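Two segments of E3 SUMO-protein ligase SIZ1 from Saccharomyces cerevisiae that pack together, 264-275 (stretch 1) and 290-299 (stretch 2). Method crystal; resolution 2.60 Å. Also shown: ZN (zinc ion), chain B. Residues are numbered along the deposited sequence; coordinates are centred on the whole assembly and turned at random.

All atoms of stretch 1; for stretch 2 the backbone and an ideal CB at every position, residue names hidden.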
# COMPACT_ATOMS: atom_id res chain seq x y z
N LYS A 264 15.63 -6.56 -2.75
CA LYS A 264 16.00 -5.28 -2.16
C LYS A 264 15.81 -4.26 -3.26
O LYS A 264 15.72 -4.64 -4.43
CB LYS A 264 17.47 -5.30 -1.71
CG LYS A 264 18.48 -5.60 -2.82
CD LYS A 264 19.84 -6.00 -2.24
CE LYS A 264 20.83 -6.34 -3.33
NZ LYS A 264 22.07 -6.94 -2.77
N SER A 265 15.74 -2.99 -2.89
CA SER A 265 15.59 -1.92 -3.88
C SER A 265 16.89 -1.88 -4.65
O SER A 265 17.95 -2.19 -4.10
CB SER A 265 15.39 -0.56 -3.19
OG SER A 265 15.20 0.50 -4.13
N ILE A 266 16.81 -1.51 -5.92
CA ILE A 266 18.02 -1.41 -6.72
C ILE A 266 18.85 -0.26 -6.11
O ILE A 266 20.06 -0.15 -6.35
CB ILE A 266 17.65 -1.13 -8.18
CG1 ILE A 266 16.94 0.22 -8.29
CG2 ILE A 266 16.77 -2.25 -8.71
CD1 ILE A 266 16.44 0.54 -9.68
N ASN A 267 18.18 0.55 -5.30
CA ASN A 267 18.82 1.67 -4.61
C ASN A 267 19.47 1.25 -3.29
O ASN A 267 20.09 2.07 -2.61
CB ASN A 267 17.80 2.77 -4.32
CG ASN A 267 17.23 3.38 -5.59
OD1 ASN A 267 17.85 3.29 -6.65
ND2 ASN A 267 16.06 4.00 -5.48
N CYS A 268 19.34 -0.02 -2.92
CA CYS A 268 19.94 -0.48 -1.67
C CYS A 268 21.44 -0.76 -1.79
O CYS A 268 21.90 -1.40 -2.72
CB CYS A 268 19.20 -1.72 -1.13
SG CYS A 268 17.63 -1.40 -0.21
N LYS A 269 22.19 -0.24 -0.82
CA LYS A 269 23.64 -0.43 -0.78
C LYS A 269 23.97 -1.46 0.27
O LYS A 269 24.38 -1.12 1.39
CB LYS A 269 24.34 0.89 -0.45
CG LYS A 269 24.53 1.84 -1.61
CD LYS A 269 23.27 2.59 -1.98
CE LYS A 269 23.51 3.44 -3.24
NZ LYS A 269 24.73 4.31 -3.12
N HIS A 270 23.77 -2.72 -0.06
CA HIS A 270 24.08 -3.80 0.87
C HIS A 270 23.74 -5.14 0.23
O HIS A 270 22.86 -5.23 -0.62
CB HIS A 270 23.34 -3.61 2.22
CG HIS A 270 21.84 -3.58 2.11
ND1 HIS A 270 21.08 -4.70 1.88
CD2 HIS A 270 20.96 -2.55 2.22
CE1 HIS A 270 19.80 -4.37 1.84
NE2 HIS A 270 19.70 -3.07 2.04
N LEU A 271 24.48 -6.16 0.64
CA LEU A 271 24.31 -7.51 0.14
C LEU A 271 23.05 -8.20 0.66
O LEU A 271 22.34 -8.86 -0.11
CB LEU A 271 25.53 -8.33 0.52
CG LEU A 271 26.36 -8.91 -0.61
CD1 LEU A 271 26.60 -7.88 -1.70
CD2 LEU A 271 27.67 -9.40 -0.02
N GLN A 272 22.78 -8.04 1.95
CA GLN A 272 21.63 -8.66 2.59
C GLN A 272 20.30 -8.33 1.92
O GLN A 272 19.94 -7.16 1.77
CB GLN A 272 21.56 -8.27 4.08
CG GLN A 272 20.42 -8.94 4.90
CD GLN A 272 20.37 -10.46 4.72
OE1 GLN A 272 21.40 -11.14 4.78
NE2 GLN A 272 19.17 -11.00 4.52
N CYS A 273 19.59 -9.37 1.50
CA CYS A 273 18.29 -9.19 0.87
C CYS A 273 17.26 -9.59 1.90
O CYS A 273 17.60 -9.92 3.04
CB CYS A 273 18.15 -10.09 -0.35
SG CYS A 273 19.32 -9.72 -1.66
N PHE A 274 15.99 -9.54 1.52
CA PHE A 274 14.90 -9.93 2.40
C PHE A 274 13.86 -10.57 1.50
O PHE A 274 13.89 -10.36 0.29
CB PHE A 274 14.32 -8.72 3.13
CG PHE A 274 13.95 -7.61 2.22
CD1 PHE A 274 14.84 -6.57 1.98
CD2 PHE A 274 12.71 -7.60 1.58
CE1 PHE A 274 14.51 -5.53 1.11
CE2 PHE A 274 12.37 -6.58 0.72
CZ PHE A 274 13.27 -5.53 0.48
N ASP A 275 12.94 -11.33 2.07
CA ASP A 275 11.95 -12.01 1.25
C ASP A 275 10.86 -11.10 0.71
O ASP A 275 10.09 -10.54 1.47
CB ASP A 275 11.35 -13.16 2.04
CG ASP A 275 10.54 -14.08 1.16
OD1 ASP A 275 9.32 -13.85 1.01
OD2 ASP A 275 11.13 -15.02 0.58
N UNK A 290 9.81 0.81 3.86
CA UNK A 290 11.18 1.03 4.28
C UNK A 290 11.90 -0.30 4.28
O UNK A 290 11.36 -1.30 4.74
CB UNK A 290 11.24 1.69 5.66
N UNK A 291 13.12 -0.31 3.78
CA UNK A 291 13.88 -1.53 3.74
C UNK A 291 14.11 -2.04 5.16
O UNK A 291 14.47 -1.27 6.04
CB UNK A 291 15.21 -1.31 3.01
N UNK A 292 13.87 -3.35 5.41
CA UNK A 292 14.05 -3.99 6.72
C UNK A 292 15.51 -4.04 7.15
O UNK A 292 15.82 -4.17 8.34
CB UNK A 292 13.48 -5.41 6.69
N UNK A 293 16.40 -3.94 6.17
CA UNK A 293 17.83 -4.00 6.43
C UNK A 293 18.50 -2.63 6.68
O UNK A 293 19.15 -2.43 7.71
CB UNK A 293 18.51 -4.69 5.25
N UNK A 294 18.33 -1.69 5.75
CA UNK A 294 18.93 -0.35 5.84
C UNK A 294 17.93 0.79 6.14
O UNK A 294 18.30 1.96 6.17
CB UNK A 294 19.65 -0.04 4.53
N UNK A 295 16.67 0.43 6.34
CA UNK A 295 15.62 1.38 6.65
C UNK A 295 15.36 2.49 5.65
O UNK A 295 14.54 3.36 5.93
CB UNK A 295 15.94 2.02 8.00
N UNK A 296 16.02 2.50 4.50
CA UNK A 296 15.76 3.58 3.55
C UNK A 296 14.36 3.47 2.95
O UNK A 296 13.68 2.48 3.13
CB UNK A 296 16.81 3.57 2.44
N UNK A 297 13.95 4.51 2.23
CA UNK A 297 12.65 4.51 1.57
C UNK A 297 12.78 3.78 0.25
O UNK A 297 13.68 4.08 -0.54
CB UNK A 297 12.13 5.93 1.36
N UNK A 298 11.88 2.84 0.02
CA UNK A 298 11.90 2.08 -1.22
C UNK A 298 10.52 2.08 -1.83
O UNK A 298 9.52 2.12 -1.11
CB UNK A 298 12.39 0.65 -0.98
N UNK A 299 10.47 2.05 -3.15
CA UNK A 299 9.19 2.04 -3.85
C UNK A 299 9.04 0.67 -4.48
O UNK A 299 10.03 0.07 -4.87
CB UNK A 299 9.10 3.15 -4.90
ZN ZN B . 18.09 -1.71 1.84

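Stretch 1 offers a zinc ion held by Cys268 SG and His270 NE2, both 2.1 Å from ZN, and two ligands are still to come if the site is tetrahedral. Much of stretch 2 can be read from that demand.

Position 290 has an ideal CB with nothing of stretch 1 within 5.5 Å; stretch 1 sets no limit here, so many side chains would serve. It is Gln290.

At 291 the CB points toward stretch 1, 4.0 Å from Cys268 SG and on the zinc side. A short ligand, cysteine above all, fits. It is Cys291, chi1 t, with SG 2.3 Å from ZN. The same SG accepts weak hydrogen bonds from the backbone N atoms of positions 293 (N to Cys291 SG 3.5 Å) and 294 (N to Cys291 SG 3.6 Å), the backbone folding round the metal-bound sulfur.

Position 292 has phi -67°, open to proline, and its CB lies 4.9 Å from Phe274 CB. A compact apolar residue suits the ring beside it. Pro292 lays its CD over one face of Phe274, 3.9 Å from the ring centroid, in a CH-pi contact.

The CB at 293 is 3.7 Å from His270 CE1, over the imidazole, with Gln272 beyond; valine, isoleucine or leucine could cover this surface. The deposited Val293 does so with both methyls: CG1 sits 3.8 Å from the His270 ring centroid, over the face, while CG2 meets Gln272 CG at 3.8 Å.

At 294 the CB stands 3.6 Å from His270 CD2 and again looks to the metal. Cysteine is the natural choice, histidine less so at this range. Cys294, chi1 p, completes the set with SG 2.3 Å from ZN, at the edge of the His270 ring.

Position 295 has phi/psi 58/5, a left-handed conformation favouring glycine, asparagine or another tolerant polar residue, and no neighbour in stretch 1. It is Gln295, whose backbone N gives a weak hydrogen bond to Cys291 O (2.8 Å).

At 296 the CB faces stretch 1 but across a gap, so a longer apolar chain is wanted. Ile296 reaches over with CD1, 4.0 Å from Asn267 O and 4.2 Å from Cys268 SG.

Position 297 points away; stretch 1 sets no limit here, so many side chains would serve. It is Asp297.

The CB at 298 is 3.9 Å from Ser265 CB, with Phe274 farther along: valine, leucine or isoleucine would fit. Ile298 uses CG2 against Ser265 CB (3.6 Å) and CD1 toward Phe274 CZ (4.3 Å).

At 299 the CB points sideways with nothing of stretch 1 within 5.5 Å, so small or larger residues alike would suit as far as stretch 1 goes; it is Ala299, whose N donates to a water (N to water O 3.3 Å) that also hydrogen-bonds Ser265 OG (water O to OG 2.7 Å).

Stretch 2, residues 290-299: QCPVCQIDIA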
# COMPACT_ATOMS: atom_id res chain seq x y z
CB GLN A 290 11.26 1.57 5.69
CG GLN A 290 11.02 3.04 5.80
CD GLN A 290 11.33 3.55 7.18
OE1 GLN A 290 11.53 4.75 7.37
NE2 GLN A 290 11.37 2.65 8.16
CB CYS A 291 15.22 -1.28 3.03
SG CYS A 291 16.31 -2.71 2.92
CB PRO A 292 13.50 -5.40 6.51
CG PRO A 292 12.57 -5.26 5.34
CD PRO A 292 13.30 -4.30 4.45
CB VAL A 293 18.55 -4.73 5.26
CG1 VAL A 293 20.01 -4.91 5.57
CG2 VAL A 293 17.90 -6.07 5.02
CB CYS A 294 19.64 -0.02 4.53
SG CYS A 294 18.53 0.15 3.10
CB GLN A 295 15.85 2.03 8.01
CG GLN A 295 15.81 1.09 9.19
CD GLN A 295 17.01 0.16 9.24
OE1 GLN A 295 18.16 0.60 9.07
NE2 GLN A 295 16.76 -1.12 9.47
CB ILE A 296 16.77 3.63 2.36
CG1 ILE A 296 16.39 2.62 1.28
CG2 ILE A 296 18.16 3.34 2.86
CD1 ILE A 296 17.18 2.78 -0.02
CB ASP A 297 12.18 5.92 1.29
CG ASP A 297 11.06 6.33 2.19
OD1 ASP A 297 11.28 6.35 3.42
OD2 ASP A 297 9.96 6.61 1.66
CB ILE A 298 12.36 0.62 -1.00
CG1 ILE A 298 11.32 -0.16 -0.22
CG2 ILE A 298 13.67 0.58 -0.21
CD1 ILE A 298 11.83 -1.54 0.12
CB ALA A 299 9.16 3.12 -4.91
O HOH W 1 13.57 2.68 -3.91
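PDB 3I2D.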